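Side-chain contacts in periplasmic binding protein (Thermotoga lettingae TMO, PDB 4RY8), which binds 5-methylthioribose in a cleft between its two lobes and probably serves as the solute-binding component of a sugar transporter: residues K155-I160 with A200-W205; K127-D132 with K226-D231. All blocks are in the same frame, centred on the assembly; numbering follows the deposited sequence.

In the fold
Contacts 1 and 2 pack two helices, 148-163 and 118-132, onto neighbouring parallel strands, 200-203 and 226-230, in the sheet of one lobe; their centres lie about 8 Å apart. The strands are probably joined by backbone hydrogen bonds, V201 O to Y228 N at 2.8 Å and Y228 O to A203 N at 2.9 Å. L202 links the packing, since its side chain touches both W157 of contact 1 and Y228 of contact 2. Beyond the strand ends both segments reach the sugar pocket, where W205 CD1 lies 3.1 Å from D231 OD2 and both residues touch SR1. D103, R153, Q116 and H79 also hydrogen-bond the ligand.

Contact 1: residues K155-I160 with A200-W205; sequences KMWQII and AVLAMW. With SR1 (5-S-methyl-5-thio-alpha-D-ribofuranose), chain G.
W157 lays its indole against L202, and its CB meets M204, joining helix 148-163 to strand 200-203 in one α/β lobe of the periplasmic-binding-protein fold. The tight part is a single methyl on a ring: L202 CD2 sits over one face of the indole, off toward the rim, 3.3 Å from W157 CE3. W157 CG stands anti to the backbone N (chi1 168°), which carries the ring inward from the helix, and W157 and L202 lie alongside one another, pointing opposite ways. Y141 also meets this ring, and a hydrogen bond from NE1 to E169 OE1 satisfies the buried indole nitrogen and probably limits the ring's rotation.

Nearer the pocket the fit is looser, with M204 CE 4.4 Å from W157 CB. The outer side of the helix takes no part in this packing; there K155 makes a cation-pi contact with W162 of the second subunit, and M156 and I159 meet their own counterparts on it.

Past the strand, M204 O accepts a hydrogen bond from R153 NH1, and W205, the N-cap of helix 206-219, turns one indole face to the sugar. SR1 C5 lies 3.6 Å above that plane, while SR1 O3 comes within 3.3 Å of W205 CD1.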
ATOM      1  N   LYS C 155       6.616  -8.250   6.440  1.00 17.20           N
ATOM      2  CA  LYS C 155       6.717  -8.600   5.021  1.00 15.87           C
ATOM      3  C   LYS C 155       6.974  -7.407   4.149  1.00 16.61           C
ATOM      4  O   LYS C 155       7.685  -7.458   3.141  1.00 16.19           O
ATOM      5  CB  LYS C 155       5.460  -9.331   4.567  1.00 19.42           C
ATOM      6  CG  LYS C 155       5.259 -10.731   5.134  1.00 23.52           C
ATOM      7  CD  LYS C 155       6.321 -11.686   4.626  1.00 26.36           C
ATOM      8  CE  LYS C 155       5.914 -13.136   4.805  1.00 37.16           C
ATOM      9  NZ  LYS C 155       6.974 -14.070   4.329  1.00 40.04           N
ATOM     10  N   MET C 156       6.349  -6.285   4.521  1.00 15.96           N
ATOM     11  CA  MET C 156       6.478  -5.085   3.749  1.00 19.79           C
ATOM     12  C   MET C 156       7.825  -4.446   3.979  1.00 29.02           C
ATOM     13  O   MET C 156       8.388  -3.908   3.026  1.00 22.36           O
ATOM     14  CB  MET C 156       5.302  -4.145   4.051  1.00 17.12           C
ATOM     15  CG  MET C 156       3.981  -4.598   3.423  1.00 27.55           C
ATOM     16  SD  MET C 156       3.969  -5.040   1.653  1.00 23.80           S
ATOM     17  CE  MET C 156       2.305  -4.556   1.216  1.00 53.68           C
ATOM     18  N   TRP C 157       8.402  -4.585   5.185  1.00 19.17           N
ATOM     19  CA  TRP C 157       9.785  -4.176   5.408  1.00 16.07           C
ATOM     20  C   TRP C 157      10.756  -4.937   4.509  1.00 16.71           C
ATOM     21  O   TRP C 157      11.659  -4.350   3.906  1.00 17.85           O
ATOM     22  CB  TRP C 157      10.150  -4.302   6.882  1.00 21.70           C
ATOM     23  CG  TRP C 157      11.627  -4.200   7.294  1.00 19.39           C
ATOM     24  CD1 TRP C 157      12.347  -5.141   8.002  1.00 23.11           C
ATOM     25  CD2 TRP C 157      12.515  -3.096   7.081  1.00 18.75           C
ATOM     26  NE1 TRP C 157      13.634  -4.673   8.247  1.00 25.38           N
ATOM     27  CE2 TRP C 157      13.752  -3.422   7.676  1.00 27.14           C
ATOM     28  CE3 TRP C 157      12.384  -1.852   6.429  1.00 21.20           C
ATOM     29  CZ2 TRP C 157      14.851  -2.560   7.626  1.00 18.49           C
ATOM     30  CZ3 TRP C 157      13.495  -0.988   6.400  1.00 17.72           C
ATOM     31  CH2 TRP C 157      14.688  -1.332   6.998  1.00 24.65           C
ATOM     32  N   GLN C 158      10.595  -6.244   4.418  1.00 21.25           N
ATOM     33  CA  GLN C 158      11.448  -7.015   3.545  1.00 16.75           C
ATOM     34  C   GLN C 158      11.382  -6.512   2.079  1.00 20.58           C
ATOM     35  O   GLN C 158      12.397  -6.500   1.392  1.00 17.70           O
ATOM     36  CB  GLN C 158      11.057  -8.490   3.633  1.00 18.27           C
ATOM     37  CG  GLN C 158      10.938  -9.038   5.042  1.00 17.57           C
ATOM     38  CD  GLN C 158      12.209  -8.832   5.901  1.00 22.02           C
ATOM     39  OE1 GLN C 158      13.303  -8.777   5.384  1.00 17.43           O
ATOM     40  NE2 GLN C 158      12.035  -8.661   7.208  1.00 25.39           N
ATOM     41  N   ILE C 159      10.196  -6.049   1.616  1.00 17.70           N
ATOM     42  CA  ILE C 159      10.036  -5.617   0.238  1.00 19.73           C
ATOM     43  C   ILE C 159      10.700  -4.260   0.032  1.00 18.38           C
ATOM     44  O   ILE C 159      11.309  -4.018  -1.024  1.00 18.00           O
ATOM     45  CB  ILE C 159       8.526  -5.626  -0.178  1.00 33.22           C
ATOM     46  CG1 ILE C 159       8.211  -6.860  -1.027  1.00 51.32           C
ATOM     47  CG2 ILE C 159       8.163  -4.466  -1.053  1.00 30.81           C
ATOM     48  CD1 ILE C 159       8.498  -8.184  -0.365  1.00 43.40           C
ATOM     49  N   ILE C 160      10.581  -3.384   1.009  1.00 18.34           N
ATOM     50  CA  ILE C 160      11.328  -2.128   0.968  1.00 21.30           C
ATOM     51  C   ILE C 160      12.822  -2.390   0.902  1.00 23.63           C
ATOM     52  O   ILE C 160      13.528  -1.712   0.160  1.00 19.85           O
ATOM     53  CB  ILE C 160      11.040  -1.201   2.148  1.00 26.39           C
ATOM     54  CG1 ILE C 160       9.963  -0.194   1.751  1.00 22.84           C
ATOM     55  CG2 ILE C 160      12.284  -0.412   2.551  1.00 27.41           C
ATOM     56  CD1 ILE C 160       8.717  -0.865   1.246  1.00 29.46           C
ATOM     57  N   ALA C 200      18.758   5.311  11.613  1.00 23.17           N
ATOM     58  CA  ALA C 200      17.291   5.339  11.597  1.00 31.39           C
ATOM     59  C   ALA C 200      16.741   4.217  12.425  1.00 25.87           C
ATOM     60  O   ALA C 200      17.379   3.182  12.567  1.00 23.97           O
ATOM     61  CB  ALA C 200      16.758   5.242  10.177  1.00 25.52           C
ATOM     62  N   VAL C 201      15.535   4.425  12.946  1.00 22.95           N
ATOM     63  CA  VAL C 201      14.774   3.380  13.631  1.00 20.12           C
ATOM     64  C   VAL C 201      13.407   3.199  12.976  1.00 18.09           C
ATOM     65  O   VAL C 201      12.681   4.145  12.712  1.00 25.26           O
ATOM     66  CB  VAL C 201      14.563   3.710  15.125  1.00 19.74           C
ATOM     67  CG1 VAL C 201      13.719   2.622  15.814  1.00 20.16           C
ATOM     68  CG2 VAL C 201      15.894   3.942  15.798  1.00 20.53           C
ATOM     69  N   LEU C 202      13.059   1.946  12.756  1.00 19.79           N
ATOM     70  CA  LEU C 202      11.762   1.567  12.270  1.00 17.57           C
ATOM     71  C   LEU C 202      11.172   0.598  13.290  1.00 19.83           C
ATOM     72  O   LEU C 202      11.638  -0.533  13.487  1.00 17.79           O
ATOM     73  CB  LEU C 202      11.883   0.942  10.890  1.00 17.62           C
ATOM     74  CG  LEU C 202      10.608   0.407  10.280  1.00 20.42           C
ATOM     75  CD1 LEU C 202       9.674   1.566   9.948  1.00 19.17           C
ATOM     76  CD2 LEU C 202      10.947  -0.429   9.037  1.00 17.33           C
ATOM     77  N   ALA C 203      10.129   1.041  13.936  1.00 16.95           N
ATOM     78  CA  ALA C 203       9.527   0.364  15.084  1.00 16.50           C
ATOM     79  C   ALA C 203       8.074   0.122  14.791  1.00 22.89           C
ATOM     80  O   ALA C 203       7.282   1.058  14.618  1.00 17.88           O
ATOM     81  CB  ALA C 203       9.667   1.204  16.329  1.00 24.01           C
ATOM     82  N   MET C 204       7.699  -1.140  14.774  1.00 16.30           N
ATOM     83  CA  MET C 204       6.392  -1.557  14.245  1.00 15.42           C
ATOM     84  C   MET C 204       5.229  -1.587  15.298  1.00 15.79           C
ATOM     85  O   MET C 204       4.176  -2.094  15.022  1.00 15.56           O
ATOM     86  CB  MET C 204       6.592  -2.903  13.516  1.00 18.32           C
ATOM     87  CG  MET C 204       7.372  -2.828  12.165  1.00 17.50           C
ATOM     88  SD  MET C 204       6.733  -1.502  11.034  1.00 14.61           S
ATOM     89  CE  MET C 204       7.465  -2.036   9.496  1.00 28.46           C
ATOM     90  N   TRP C 205       5.445  -1.050  16.493  1.00 20.58           N
ATOM     91  CA  TRP C 205       4.360  -0.809  17.495  1.00 23.92           C
ATOM     92  C   TRP C 205       4.735   0.453  18.274  1.00 16.79           C
ATOM     93  O   TRP C 205       5.916   0.617  18.535  1.00 16.37           O
ATOM     94  CB  TRP C 205       4.265  -2.073  18.401  1.00 17.75           C
ATOM     95  CG  TRP C 205       3.367  -1.995  19.602  1.00 19.66           C
ATOM     96  CD1 TRP C 205       2.254  -1.214  19.774  1.00 18.24           C
ATOM     97  CD2 TRP C 205       3.487  -2.766  20.770  1.00 19.93           C
ATOM     98  NE1 TRP C 205       1.693  -1.444  20.994  1.00 18.60           N
ATOM     99  CE2 TRP C 205       2.435  -2.400  21.634  1.00 24.17           C
ATOM    100  CE3 TRP C 205       4.400  -3.734  21.189  1.00 19.60           C
ATOM    101  CZ2 TRP C 205       2.279  -2.966  22.896  1.00 22.02           C
ATOM    102  CZ3 TRP C 205       4.250  -4.284  22.426  1.00 20.06           C
ATOM    103  CH2 TRP C 205       3.203  -3.931  23.262  1.00 21.11           C
TER
HETATM  104  CS  SR1 G 401       1.941  -6.764  20.100  1.00 25.10           C
HETATM  105  S   SR1 G 401       1.008  -6.511  18.608  1.00 20.45           S
HETATM  106  C5  SR1 G 401       0.997  -4.707  18.744  1.00 25.11           C
HETATM  107  C4  SR1 G 401       0.241  -4.068  17.582  1.00 20.17           C
HETATM  108  O4  SR1 G 401      -1.043  -4.600  17.611  1.00 23.29           O
HETATM  109  C1  SR1 G 401      -2.041  -3.590  17.361  1.00 43.30           C
HETATM  110  O1  SR1 G 401      -2.679  -3.926  16.176  1.00 27.28           O
HETATM  111  C2  SR1 G 401      -1.367  -2.233  17.234  1.00 30.48           C
HETATM  112  O2  SR1 G 401      -1.406  -1.585  15.934  1.00 20.18           O
HETATM  113  C3  SR1 G 401       0.053  -2.557  17.657  1.00 21.80           C
HETATM  114  O3  SR1 G 401       0.989  -1.890  16.820  1.00 22.86           O

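Contact 2: residues K127-D132 with K226-D231; sequences KQLAVD and KVYSVD. With SR1 (5-S-methyl-5-thio-alpha-D-ribofuranose), chain G.
Y228 turns its ring toward the helix with CG beside the backbone N and anti to the carbonyl carbon (chi1 -61°), while L129 has CG anti to the backbone N (chi1 -177°), which carries its branch across the ring face at about a right angle. This is helix-on-sheet packing in one α/β lobe of the periplasmic-binding-protein fold: the 127-132 part of helix 118-132 runs nearly antiparallel to strand 226-230, the segment axes 9.2 Å apart.

Over one face of the tyrosine, the L129 backbone makes a CH-pi contact, CA lying 3.8 Å from the ring centroid and 16° off its normal. The leucine side chain continues across the same ring, with CG 3.8 Å from Y228 CD1. At the ring edge Q128 brings its CG within 4.0 Å of Y228 CE2.

The phenol reaches the last turn of the helix, where Y228 OH donates a 2.7 Å hydrogen bond to D132 OD2. That oxygen lies in the ring plane and receives the proton on its anti lone pair, with the carboxylate turned well away from coplanarity with the ring. K226 NZ, too far for a salt bridge at 5.1 Å from D132 OD2, may still favour the charged carboxylate.

A phenylalanine in place of Y228 would probably leave D132 OD2 without its hydroxyl mate and the aspartate freer to turn at the exposed end of the helix.

At the C-terminal end of segment 226-231, D231 grips the sugar with both carboxylate oxygens. Its OD2 also accepts the D206 backbone N-H from the start of helix 206-219, which would tend to stabilise negative charge there. SR1 O2 donates to D231 OD1 at 2.7 Å, and SR1 O3 to D231 OD2 at 2.5 Å.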
ATOM      1  N   LYS C 127       8.378   2.702   3.329  1.00 17.40           N
ATOM      2  CA  LYS C 127       8.631   3.621   2.200  1.00 24.73           C
ATOM      3  C   LYS C 127       8.925   5.052   2.659  1.00 20.06           C
ATOM      4  O   LYS C 127       9.761   5.703   2.056  1.00 18.87           O
ATOM      5  CB  LYS C 127       7.449   3.711   1.234  1.00 25.57           C
ATOM      6  CG  LYS C 127       7.521   4.990   0.379  1.00 33.05           C
ATOM      7  CD  LYS C 127       6.404   5.135  -0.610  1.00 27.17           C
ATOM      8  CE  LYS C 127       5.198   5.800  -0.031  1.00 30.45           C
ATOM      9  NZ  LYS C 127       4.021   5.622  -0.919  1.00 44.11           N
ATOM     10  N   GLN C 128       8.262   5.513   3.722  1.00 20.21           N
ATOM     11  CA  GLN C 128       8.474   6.898   4.215  1.00 21.97           C
ATOM     12  C   GLN C 128       9.933   7.025   4.695  1.00 24.10           C
ATOM     13  O   GLN C 128      10.618   7.980   4.396  1.00 19.66           O
ATOM     14  CB  GLN C 128       7.526   7.181   5.359  1.00 23.53           C
ATOM     15  CG  GLN C 128       7.580   8.591   5.898  1.00 29.86           C
ATOM     16  CD  GLN C 128       6.880   9.520   4.982  1.00 39.29           C
ATOM     17  OE1 GLN C 128       6.466   9.120   3.889  1.00 27.10           O
ATOM     18  NE2 GLN C 128       6.705  10.759   5.417  1.00 38.90           N
ATOM     19  N   LEU C 129      10.426   5.998   5.399  1.00 17.70           N
ATOM     20  CA  LEU C 129      11.795   5.992   5.817  1.00 19.90           C
ATOM     21  C   LEU C 129      12.710   6.007   4.557  1.00 18.95           C
ATOM     22  O   LEU C 129      13.679   6.760   4.501  1.00 21.42           O
ATOM     23  CB  LEU C 129      12.076   4.748   6.707  1.00 18.73           C
ATOM     24  CG  LEU C 129      13.481   4.617   7.318  1.00 20.21           C
ATOM     25  CD1 LEU C 129      13.477   3.592   8.436  1.00 24.82           C
ATOM     26  CD2 LEU C 129      14.513   4.214   6.292  1.00 28.81           C
ATOM     27  N   ALA C 130      12.427   5.148   3.581  1.00 19.75           N
ATOM     28  CA  ALA C 130      13.271   4.980   2.394  1.00 19.85           C
ATOM     29  C   ALA C 130      13.428   6.239   1.619  1.00 22.44           C
ATOM     30  O   ALA C 130      14.512   6.661   1.338  1.00 25.58           O
ATOM     31  CB  ALA C 130      12.688   3.888   1.512  1.00 25.41           C
ATOM     32  N   VAL C 131      12.306   6.844   1.298  1.00 21.53           N
ATOM     33  CA  VAL C 131      12.274   8.124   0.632  1.00 23.12           C
ATOM     34  C   VAL C 131      12.943   9.293   1.443  1.00 22.30           C
ATOM     35  O   VAL C 131      13.661  10.125   0.865  1.00 23.05           O
ATOM     36  CB  VAL C 131      10.802   8.455   0.254  1.00 23.73           C
ATOM     37  CG1 VAL C 131      10.658   9.890  -0.233  1.00 32.75           C
ATOM     38  CG2 VAL C 131      10.332   7.477  -0.796  1.00 32.38           C
ATOM     39  N   ASP C 132      12.679   9.400   2.739  1.00 20.63           N
ATOM     40  CA  ASP C 132      13.338  10.416   3.530  1.00 21.80           C
ATOM     41  C   ASP C 132      14.829  10.314   3.503  1.00 21.83           C
ATOM     42  O   ASP C 132      15.514  11.313   3.600  1.00 21.96           O
ATOM     43  CB  ASP C 132      12.885  10.341   4.986  1.00 31.14           C
ATOM     44  CG  ASP C 132      11.563  11.059   5.226  1.00 32.02           C
ATOM     45  OD1 ASP C 132      10.940  11.514   4.238  1.00 27.49           O
ATOM     46  OD2 ASP C 132      11.170  11.151   6.410  1.00 29.49           O
ATOM     47  N   LYS C 226      16.545   9.289  13.115  1.00 28.20           N
ATOM     48  CA  LYS C 226      15.173   9.584  12.741  1.00 32.10           C
ATOM     49  C   LYS C 226      14.368   8.326  12.993  1.00 25.14           C
ATOM     50  O   LYS C 226      14.809   7.248  12.650  1.00 22.18           O
ATOM     51  CB  LYS C 226      15.112  10.032  11.281  1.00 34.09           C
ATOM     52  CG  LYS C 226      15.631  11.445  11.075  1.00 56.36           C
ATOM     53  CD  LYS C 226      15.053  12.022   9.803  1.00 60.61           C
ATOM     54  CE  LYS C 226      15.794  13.271   9.367  1.00 56.62           C
ATOM     55  NZ  LYS C 226      15.124  13.836   8.159  1.00 74.51           N
ATOM     56  N   VAL C 227      13.237   8.462  13.665  1.00 22.53           N
ATOM     57  CA  VAL C 227      12.441   7.326  14.083  1.00 20.89           C
ATOM     58  C   VAL C 227      11.110   7.309  13.370  1.00 20.10           C
ATOM     59  O   VAL C 227      10.456   8.320  13.286  1.00 21.01           O
ATOM     60  CB  VAL C 227      12.210   7.309  15.608  1.00 23.27           C
ATOM     61  CG1 VAL C 227      11.489   6.007  16.018  1.00 22.26           C
ATOM     62  CG2 VAL C 227      13.544   7.458  16.336  1.00 29.33           C
ATOM     63  N   TYR C 228      10.767   6.141  12.834  1.00 20.59           N
ATOM     64  CA  TYR C 228       9.536   5.870  12.095  1.00 24.71           C
ATOM     65  C   TYR C 228       8.816   4.772  12.873  1.00 24.03           C
ATOM     66  O   TYR C 228       9.437   3.765  13.238  1.00 25.05           O
ATOM     67  CB  TYR C 228       9.862   5.411  10.647  1.00 20.97           C
ATOM     68  CG  TYR C 228      10.624   6.510   9.892  1.00 20.19           C
ATOM     69  CD1 TYR C 228      11.987   6.731  10.125  1.00 24.34           C
ATOM     70  CD2 TYR C 228       9.980   7.372   9.014  1.00 19.31           C
ATOM     71  CE1 TYR C 228      12.682   7.741   9.483  1.00 23.21           C
ATOM     72  CE2 TYR C 228      10.682   8.390   8.381  1.00 20.35           C
ATOM     73  CZ  TYR C 228      12.010   8.575   8.625  1.00 22.76           C
ATOM     74  OH  TYR C 228      12.705   9.563   8.021  1.00 28.49           O
ATOM     75  N   SER C 229       7.523   4.964  13.140  1.00 20.65           N
ATOM     76  CA  SER C 229       6.748   3.972  13.879  1.00 22.00           C
ATOM     77  C   SER C 229       5.370   3.696  13.272  1.00 21.85           C
ATOM     78  O   SER C 229       4.991   4.211  12.226  1.00 25.17           O
ATOM     79  CB  SER C 229       6.584   4.436  15.313  1.00 22.62           C
ATOM     80  OG  SER C 229       5.720   5.589  15.284  1.00 20.42           O
ATOM     81  N   VAL C 230       4.653   2.832  13.951  1.00 16.83           N
ATOM     82  CA  VAL C 230       3.278   2.622  13.733  1.00 21.88           C
ATOM     83  C   VAL C 230       2.535   3.034  15.006  1.00 20.13           C
ATOM     84  O   VAL C 230       3.087   2.965  16.121  1.00 23.58           O
ATOM     85  CB  VAL C 230       3.064   1.120  13.418  1.00 16.29           C
ATOM     86  CG1 VAL C 230       1.633   0.774  13.196  1.00 16.15           C
ATOM     87  CG2 VAL C 230       3.834   0.756  12.190  1.00 16.73           C
ATOM     88  N   ASP C 231       1.250   3.334  14.832  1.00 17.01           N
ATOM     89  CA  ASP C 231       0.302   3.665  15.892  1.00 17.91           C
ATOM     90  C   ASP C 231       0.412   5.141  16.251  1.00 21.34           C
ATOM     91  O   ASP C 231       1.441   5.763  16.079  1.00 23.88           O
ATOM     92  CB  ASP C 231       0.380   2.808  17.173  1.00 17.15           C
ATOM     93  CG  ASP C 231       0.287   1.321  16.884  1.00 20.97           C
ATOM     94  OD1 ASP C 231      -0.589   0.937  16.086  1.00 19.41           O
ATOM     95  OD2 ASP C 231       1.103   0.537  17.446  1.00 21.28           O
TER
HETATM   96  CS  SR1 G 401       1.941  -6.764  20.100  1.00 25.10           C
HETATM   97  S   SR1 G 401       1.008  -6.511  18.608  1.00 20.45           S
HETATM   98  C5  SR1 G 401       0.997  -4.707  18.744  1.00 25.11           C
HETATM   99  C4  SR1 G 401       0.241  -4.068  17.582  1.00 20.17           C
HETATM  100  O4  SR1 G 401      -1.043  -4.600  17.611  1.00 23.29           O
HETATM  101  C1  SR1 G 401      -2.041  -3.590  17.361  1.00 43.30           C
HETATM  102  O1  SR1 G 401      -2.679  -3.926  16.176  1.00 27.28           O
HETATM  103  C2  SR1 G 401      -1.367  -2.233  17.234  1.00 30.48           C
HETATM  104  O2  SR1 G 401      -1.406  -1.585  15.934  1.00 20.18           O
HETATM  105  C3  SR1 G 401       0.053  -2.557  17.657  1.00 21.80           C
HETATM  106  O3  SR1 G 401       0.989  -1.890  16.820  1.00 22.86           O